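Local coordinates for protein VP5 (Halorubrum pleomorphic virus 2, PDB 6QGI) that probably serves as the envelope protein with which this archaeal virus fuses its membrane with that of its host cell, at residues L95-V109 and M235-S247. Numbering follows the deposited sequence.
Sequences LDAATTEVNSYLTTV and MDTVLQNVRSGIS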
ATOM      1  N   LEU A  95      26.000  -7.012 -22.450  1.00 32.83           N
ATOM      2  CA  LEU A  95      25.926  -6.847 -21.002  1.00 32.03           C
ATOM      3  C   LEU A  95      25.668  -5.382 -20.622  1.00 36.96           C
ATOM      4  O   LEU A  95      24.849  -5.141 -19.737  1.00 36.72           O
ATOM      5  CB  LEU A  95      27.211  -7.372 -20.339  1.00 32.45           C
ATOM      6  CG  LEU A  95      27.340  -7.310 -18.810  1.00 36.21           C
ATOM      7  CD1 LEU A  95      26.096  -7.853 -18.100  1.00 35.17           C
ATOM      8  CD2 LEU A  95      28.512  -8.124 -18.370  1.00 39.07           C
ATOM      9  N   ASP A  96      26.333  -4.413 -21.295  1.00 34.21           N
ATOM     10  CA  ASP A  96      26.156  -2.981 -21.032  1.00 33.88           C
ATOM     11  C   ASP A  96      24.708  -2.551 -21.260  1.00 34.98           C
ATOM     12  O   ASP A  96      24.169  -1.799 -20.448  1.00 33.54           O
ATOM     13  CB  ASP A  96      27.107  -2.128 -21.892  1.00 37.84           C
ATOM     14  CG  ASP A  96      28.567  -2.172 -21.461  1.00 59.53           C
ATOM     15  OD1 ASP A  96      28.830  -2.160 -20.232  1.00 62.29           O
ATOM     16  OD2 ASP A  96      29.450  -2.198 -22.352  1.00 67.82           O
ATOM     17  N   ALA A  97      24.075  -3.059 -22.341  1.00 30.74           N
ATOM     18  CA  ALA A  97      22.683  -2.781 -22.698  1.00 29.54           C
ATOM     19  C   ALA A  97      21.739  -3.364 -21.660  1.00 32.57           C
ATOM     20  O   ALA A  97      20.735  -2.739 -21.321  1.00 31.34           O
ATOM     21  CB  ALA A  97      22.369  -3.354 -24.064  1.00 30.58           C
ATOM     22  N   ALA A  98      22.076  -4.555 -21.146  1.00 29.63           N
ATOM     23  CA  ALA A  98      21.307  -5.241 -20.116  1.00 28.79           C
ATOM     24  C   ALA A  98      21.390  -4.491 -18.785  1.00 32.14           C
ATOM     25  O   ALA A  98      20.345  -4.222 -18.197  1.00 31.38           O
ATOM     26  CB  ALA A  98      21.806  -6.667 -19.955  1.00 29.76           C
ATOM     27  N   THR A  99      22.616  -4.118 -18.338  1.00 28.92           N
ATOM     28  CA  THR A  99      22.862  -3.410 -17.069  1.00 28.35           C
ATOM     29  C   THR A  99      22.216  -2.021 -17.042  1.00 30.62           C
ATOM     30  O   THR A  99      21.696  -1.623 -15.997  1.00 29.71           O
ATOM     31  CB  THR A  99      24.361  -3.293 -16.760  1.00 39.45           C
ATOM     32  OG1 THR A  99      25.021  -2.637 -17.841  1.00 44.29           O
ATOM     33  CG2 THR A  99      25.012  -4.635 -16.468  1.00 37.48           C
ATOM     34  N   THR A 100      22.234  -1.300 -18.184  1.00 26.19           N
ATOM     35  CA  THR A 100      21.642   0.032 -18.338  1.00 25.14           C
ATOM     36  C   THR A 100      20.144  -0.051 -18.069  1.00 28.57           C
ATOM     37  O   THR A 100      19.606   0.838 -17.415  1.00 28.71           O
ATOM     38  CB  THR A 100      21.970   0.608 -19.726  1.00 28.49           C
ATOM     39  OG1 THR A 100      23.386   0.735 -19.824  1.00 28.95           O
ATOM     40  CG2 THR A 100      21.334   1.969 -19.979  1.00 24.72           C
ATOM     41  N   GLU A 101      19.488  -1.135 -18.523  1.00 24.35           N
ATOM     42  CA  GLU A 101      18.062  -1.361 -18.299  1.00 23.47           C
ATOM     43  C   GLU A 101      17.791  -1.663 -16.828  1.00 27.06           C
ATOM     44  O   GLU A 101      16.773  -1.209 -16.308  1.00 26.93           O
ATOM     45  CB  GLU A 101      17.527  -2.480 -19.197  1.00 25.08           C
ATOM     46  CG  GLU A 101      17.434  -2.077 -20.661  1.00 36.78           C
ATOM     47  CD  GLU A 101      16.498  -0.929 -20.981  1.00 60.60           C
ATOM     48  OE1 GLU A 101      15.262  -1.127 -20.915  1.00 55.66           O
ATOM     49  OE2 GLU A 101      17.003   0.171 -21.301  1.00 57.46           O
ATOM     50  N   VAL A 102      18.713  -2.392 -16.154  1.00 23.12           N
ATOM     51  CA  VAL A 102      18.634  -2.722 -14.721  1.00 22.12           C
ATOM     52  C   VAL A 102      18.725  -1.418 -13.931  1.00 26.05           C
ATOM     53  O   VAL A 102      17.860  -1.135 -13.106  1.00 24.95           O
ATOM     54  CB  VAL A 102      19.744  -3.732 -14.279  1.00 25.91           C
ATOM     55  CG1 VAL A 102      19.746  -3.962 -12.767  1.00 25.19           C
ATOM     56  CG2 VAL A 102      19.620  -5.053 -15.014  1.00 25.86           C
ATOM     57  N   ASN A 103      19.758  -0.615 -14.233  1.00 23.34           N
ATOM     58  CA  ASN A 103      20.057   0.648 -13.578  1.00 23.09           C
ATOM     59  C   ASN A 103      18.990   1.711 -13.840  1.00 28.32           C
ATOM     60  O   ASN A 103      18.650   2.441 -12.912  1.00 28.01           O
ATOM     61  CB  ASN A 103      21.436   1.150 -13.999  1.00 20.97           C
ATOM     62  CG  ASN A 103      22.566   0.224 -13.592  1.00 35.73           C
ATOM     63  OD1 ASN A 103      22.489  -0.516 -12.606  1.00 27.96           O
ATOM     64  ND2 ASN A 103      23.646   0.238 -14.351  1.00 29.11           N
ATOM     65  N   SER A 104      18.450   1.779 -15.071  1.00 25.56           N
ATOM     66  CA  SER A 104      17.417   2.742 -15.464  1.00 25.36           C
ATOM     67  C   SER A 104      16.102   2.474 -14.732  1.00 29.08           C
ATOM     68  O   SER A 104      15.481   3.407 -14.217  1.00 29.04           O
ATOM     69  CB  SER A 104      17.193   2.699 -16.973  1.00 29.33           C
ATOM     70  OG  SER A 104      16.394   3.785 -17.408  1.00 41.26           O
ATOM     71  N   TYR A 105      15.691   1.197 -14.682  1.00 25.29           N
ATOM     72  CA  TYR A 105      14.466   0.768 -14.027  1.00 24.35           C
ATOM     73  C   TYR A 105      14.596   0.873 -12.493  1.00 30.17           C
ATOM     74  O   TYR A 105      13.671   1.376 -11.847  1.00 30.23           O
ATOM     75  CB  TYR A 105      14.076  -0.658 -14.471  1.00 24.28           C
ATOM     76  CG  TYR A 105      13.076  -1.344 -13.563  1.00 24.43           C
ATOM     77  CD1 TYR A 105      11.810  -0.803 -13.351  1.00 25.36           C
ATOM     78  CD2 TYR A 105      13.395  -2.530 -12.915  1.00 24.96           C
ATOM     79  CE1 TYR A 105      10.895  -1.421 -12.504  1.00 25.03           C
ATOM     80  CE2 TYR A 105      12.483  -3.163 -12.076  1.00 25.04           C
ATOM     81  CZ  TYR A 105      11.238  -2.601 -11.867  1.00 30.95           C
ATOM     82  OH  TYR A 105      10.345  -3.241 -11.046  1.00 31.62           O
ATOM     83  N   LEU A 106      15.728   0.422 -11.920  1.00 27.46           N
ATOM     84  CA  LEU A 106      15.936   0.468 -10.469  1.00 27.51           C
ATOM     85  C   LEU A 106      16.144   1.901  -9.969  1.00 31.08           C
ATOM     86  O   LEU A 106      15.835   2.153  -8.808  1.00 30.97           O
ATOM     87  CB  LEU A 106      17.055  -0.479  -9.989  1.00 28.02           C
ATOM     88  CG  LEU A 106      16.703  -1.972 -10.183  1.00 33.06           C
ATOM     89  CD1 LEU A 106      17.850  -2.845  -9.969  1.00 34.39           C
ATOM     90  CD2 LEU A 106      15.615  -2.422  -9.262  1.00 34.92           C
ATOM     91  N   THR A 107      16.557   2.850 -10.844  1.00 27.17           N
ATOM     92  CA  THR A 107      16.675   4.270 -10.478  1.00 26.65           C
ATOM     93  C   THR A 107      15.261   4.816 -10.268  1.00 29.22           C
ATOM     94  O   THR A 107      15.036   5.517  -9.289  1.00 29.10           O
ATOM     95  CB  THR A 107      17.490   5.054 -11.530  1.00 32.80           C
ATOM     96  OG1 THR A 107      18.847   4.666 -11.384  1.00 31.43           O
ATOM     97  CG2 THR A 107      17.405   6.571 -11.364  1.00 31.72           C
ATOM     98  N   THR A 108      14.309   4.438 -11.148  1.00 24.72           N
ATOM     99  CA  THR A 108      12.904   4.849 -11.084  1.00 23.88           C
ATOM    100  C   THR A 108      12.251   4.276  -9.821  1.00 27.57           C
ATOM    101  O   THR A 108      11.403   4.942  -9.240  1.00 27.49           O
ATOM    102  CB  THR A 108      12.164   4.440 -12.368  1.00 31.31           C
ATOM    103  OG1 THR A 108      12.876   4.953 -13.495  1.00 33.11           O
ATOM    104  CG2 THR A 108      10.739   4.954 -12.417  1.00 28.57           C
ATOM    105  N   VAL A 109      12.669   3.075  -9.376  1.00 24.27           N
ATOM    106  CA  VAL A 109      12.138   2.443  -8.162  1.00 23.60           C
ATOM    107  C   VAL A 109      12.737   3.159  -6.946  1.00 27.85           C
ATOM    108  O   VAL A 109      11.973   3.585  -6.077  1.00 28.35           O
ATOM    109  CB  VAL A 109      12.357   0.901  -8.124  1.00 26.93           C
ATOM    110  CG1 VAL A 109      11.892   0.297  -6.802  1.00 26.04           C
ATOM    111  CG2 VAL A 109      11.653   0.221  -9.292  1.00 26.55           C
ATOM    112  N   MET A 235      15.928  -3.876  -1.577  1.00 29.65           N
ATOM    113  CA  MET A 235      15.967  -3.206  -2.877  1.00 29.73           C
ATOM    114  C   MET A 235      17.412  -3.141  -3.389  1.00 34.66           C
ATOM    115  O   MET A 235      17.655  -3.335  -4.583  1.00 34.82           O
ATOM    116  CB  MET A 235      15.370  -1.798  -2.769  1.00 31.72           C
ATOM    117  CG  MET A 235      14.913  -1.216  -4.093  1.00 35.14           C
ATOM    118  SD  MET A 235      14.360   0.506  -3.935  1.00 39.17           S
ATOM    119  CE  MET A 235      12.806   0.275  -3.055  1.00 34.98           C
ATOM    120  N   ASP A 236      18.367  -2.892  -2.471  1.00 31.55           N
ATOM    121  CA  ASP A 236      19.798  -2.820  -2.751  1.00 31.99           C
ATOM    122  C   ASP A 236      20.342  -4.214  -3.063  1.00 34.61           C
ATOM    123  O   ASP A 236      21.220  -4.345  -3.915  1.00 34.46           O
ATOM    124  CB  ASP A 236      20.551  -2.186  -1.569  1.00 34.65           C
ATOM    125  CG  ASP A 236      21.967  -1.776  -1.909  1.00 50.48           C
ATOM    126  OD1 ASP A 236      22.136  -0.816  -2.698  1.00 52.44           O
ATOM    127  OD2 ASP A 236      22.908  -2.413  -1.389  1.00 57.71           O
ATOM    128  N   THR A 237      19.798  -5.253  -2.390  1.00 29.96           N
ATOM    129  CA  THR A 237      20.159  -6.659  -2.607  1.00 29.40           C
ATOM    130  C   THR A 237      19.716  -7.053  -4.026  1.00 32.64           C
ATOM    131  O   THR A 237      20.498  -7.668  -4.756  1.00 33.45           O
ATOM    132  CB  THR A 237      19.549  -7.551  -1.504  1.00 32.05           C
ATOM    133  OG1 THR A 237      20.068  -7.149  -0.234  1.00 30.25           O
ATOM    134  CG2 THR A 237      19.825  -9.035  -1.716  1.00 28.05           C
ATOM    135  N   VAL A 238      18.489  -6.645  -4.424  1.00 27.18           N
ATOM    136  CA  VAL A 238      17.893  -6.905  -5.740  1.00 26.20           C
ATOM    137  C   VAL A 238      18.784  -6.293  -6.838  1.00 30.00           C
ATOM    138  O   VAL A 238      19.122  -6.992  -7.789  1.00 29.74           O
ATOM    139  CB  VAL A 238      16.417  -6.407  -5.808  1.00 28.93           C
ATOM    140  CG1 VAL A 238      15.939  -6.217  -7.245  1.00 28.91           C
ATOM    141  CG2 VAL A 238      15.488  -7.361  -5.067  1.00 28.27           C
ATOM    142  N   LEU A 239      19.203  -5.020  -6.674  1.00 26.38           N
ATOM    143  CA  LEU A 239      20.047  -4.306  -7.633  1.00 26.25           C
ATOM    144  C   LEU A 239      21.388  -5.008  -7.835  1.00 31.69           C
ATOM    145  O   LEU A 239      21.825  -5.143  -8.975  1.00 32.93           O
ATOM    146  CB  LEU A 239      20.255  -2.843  -7.186  1.00 26.10           C
ATOM    147  CG  LEU A 239      21.213  -1.959  -8.002  1.00 30.80           C
ATOM    148  CD1 LEU A 239      20.723  -1.744  -9.416  1.00 31.11           C
ATOM    149  CD2 LEU A 239      21.423  -0.632  -7.332  1.00 32.43           C
ATOM    150  N   GLN A 240      22.010  -5.485  -6.746  1.00 28.04           N
ATOM    151  CA  GLN A 240      23.294  -6.181  -6.782  1.00 28.38           C
ATOM    152  C   GLN A 240      23.154  -7.583  -7.386  1.00 32.58           C
ATOM    153  O   GLN A 240      24.014  -7.988  -8.170  1.00 33.66           O
ATOM    154  CB  GLN A 240      23.915  -6.263  -5.377  1.00 29.96           C
ATOM    155  CG  GLN A 240      24.311  -4.906  -4.767  1.00 49.77           C
ATOM    156  CD  GLN A 240      25.309  -4.107  -5.582  1.00 75.38           C
ATOM    157  OE1 GLN A 240      26.303  -4.629  -6.104  1.00 74.92           O
ATOM    158  NE2 GLN A 240      25.062  -2.812  -5.702  1.00 66.23           N
ATOM    159  N   ASN A 241      22.073  -8.309  -7.037  1.00 27.75           N
ATOM    160  CA  ASN A 241      21.801  -9.667  -7.519  1.00 27.20           C
ATOM    161  C   ASN A 241      21.430  -9.692  -9.000  1.00 30.21           C
ATOM    162  O   ASN A 241      21.838 -10.625  -9.690  1.00 30.55           O
ATOM    163  CB  ASN A 241      20.692 -10.345  -6.694  1.00 27.53           C
ATOM    164  CG  ASN A 241      21.074 -10.734  -5.278  1.00 49.58           C
ATOM    165  OD1 ASN A 241      22.227 -10.612  -4.841  1.00 42.76           O
ATOM    166  ND2 ASN A 241      20.095 -11.208  -4.519  1.00 41.84           N
ATOM    167  N   VAL A 242      20.656  -8.701  -9.492  1.00 25.89           N
ATOM    168  CA  VAL A 242      20.265  -8.649 -10.908  1.00 25.62           C
ATOM    169  C   VAL A 242      21.498  -8.271 -11.755  1.00 30.84           C
ATOM    170  O   VAL A 242      21.672  -8.855 -12.819  1.00 30.99           O
ATOM    171  CB  VAL A 242      19.034  -7.747 -11.204  1.00 28.33           C
ATOM    172  CG1 VAL A 242      18.681  -7.752 -12.690  1.00 28.28           C
ATOM    173  CG2 VAL A 242      17.826  -8.201 -10.397  1.00 27.38           C
ATOM    174  N   ARG A 243      22.367  -7.352 -11.270  1.00 28.00           N
ATOM    175  CA  ARG A 243      23.611  -6.953 -11.962  1.00 28.50           C
ATOM    176  C   ARG A 243      24.557  -8.148 -12.134  1.00 34.78           C
ATOM    177  O   ARG A 243      25.023  -8.400 -13.245  1.00 36.23           O
ATOM    178  CB  ARG A 243      24.340  -5.830 -11.198  1.00 26.40           C
ATOM    179  CG  ARG A 243      23.831  -4.426 -11.473  1.00 30.01           C
ATOM    180  CD  ARG A 243      24.329  -3.483 -10.399  1.00 31.77           C
ATOM    181  NE  ARG A 243      23.982  -2.091 -10.669  1.00 32.03           N
ATOM    182  CZ  ARG A 243      24.248  -1.074  -9.855  1.00 41.67           C
ATOM    183  NH1 ARG A 243      24.845  -1.295  -8.687  1.00 31.08           N
ATOM    184  NH2 ARG A 243      23.910   0.160 -10.186  1.00 25.07           N
ATOM    185  N   SER A 244      24.833  -8.878 -11.034  1.00 32.10           N
ATOM    186  CA  SER A 244      25.709 -10.054 -11.011  1.00 33.16           C
ATOM    187  C   SER A 244      25.091 -11.217 -11.788  1.00 38.11           C
ATOM    188  O   SER A 244      25.805 -11.951 -12.477  1.00 39.19           O
ATOM    189  CB  SER A 244      25.991 -10.484  -9.573  1.00 36.44           C
ATOM    190  OG  SER A 244      26.457  -9.397  -8.789  1.00 44.99           O
ATOM    191  N   GLY A 245      23.772 -11.358 -11.667  1.00 33.98           N
ATOM    192  CA  GLY A 245      22.989 -12.393 -12.327  1.00 33.96           C
ATOM    193  C   GLY A 245      22.882 -12.215 -13.827  1.00 38.93           C
ATOM    194  O   GLY A 245      22.969 -13.200 -14.560  1.00 39.66           O
ATOM    195  N   ILE A 246      22.706 -10.963 -14.302  1.00 35.34           N
ATOM    196  CA  ILE A 246      22.613 -10.684 -15.735  1.00 35.69           C
ATOM    197  C   ILE A 246      24.009 -10.847 -16.369  1.00 40.58           C
ATOM    198  O   ILE A 246      24.088 -11.324 -17.498  1.00 40.73           O
ATOM    199  CB  ILE A 246      21.911  -9.331 -16.091  1.00 38.30           C
ATOM    200  CG1 ILE A 246      21.352  -9.338 -17.534  1.00 38.61           C
ATOM    201  CG2 ILE A 246      22.777  -8.088 -15.823  1.00 39.33           C
ATOM    202  CD1 ILE A 246      20.131 -10.189 -17.766  1.00 42.47           C
ATOM    203  N   SER A 247      25.097 -10.551 -15.611  1.00 37.46           N
ATOM    204  CA  SER A 247      26.484 -10.740 -16.062  1.00 38.00           C
ATOM    205  C   SER A 247      26.773 -12.230 -16.261  1.00 42.14           C
ATOM    206  O   SER A 247      27.561 -12.593 -17.138  1.00 42.92           O
ATOM    207  CB  SER A 247      27.469 -10.134 -15.068  1.00 41.36           C
ATOM    208  OG  SER A 247      28.787 -10.141 -15.594  1.00 49.79           O
TER
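R243 reaches from helix 225-253 across to N103 of helix 91-133, a worked example of how a long, charged side chain can close the flank of an apolar helix interface. From CB, R243 leads to CG, which lies 4.3 Å from V102 CG1 at the margin of the apolar seam. From CG to NE the chain runs extended, carrying CD past N103 OD1 and delivering the guanidinium side-on. NE and NH2 then both donate to that one oxygen, each at 2.9 Å from N103 OD1, and neither bond is straight. NE lies in the amide's carbonyl plane, whereas NH2 sits above it; the two flat groups stand 79° apart, and the two bonds should hold the guanidinium's orientation while constraining the amide less. Beside this polar pair the seam is apolar: V102 CG2 meets V242 CG1 at 3.7 Å, A98 CB lies 3.6 Å from I246 CG1, and V109 CG1 packs on M235 SD. Y105 turns instead to helix 66-86. With axes 9.9 Å apart at closest approach and running at 165°, the two segments form an antiparallel helix pair, part of the helical bundle in the N-terminal region of this envelope protein.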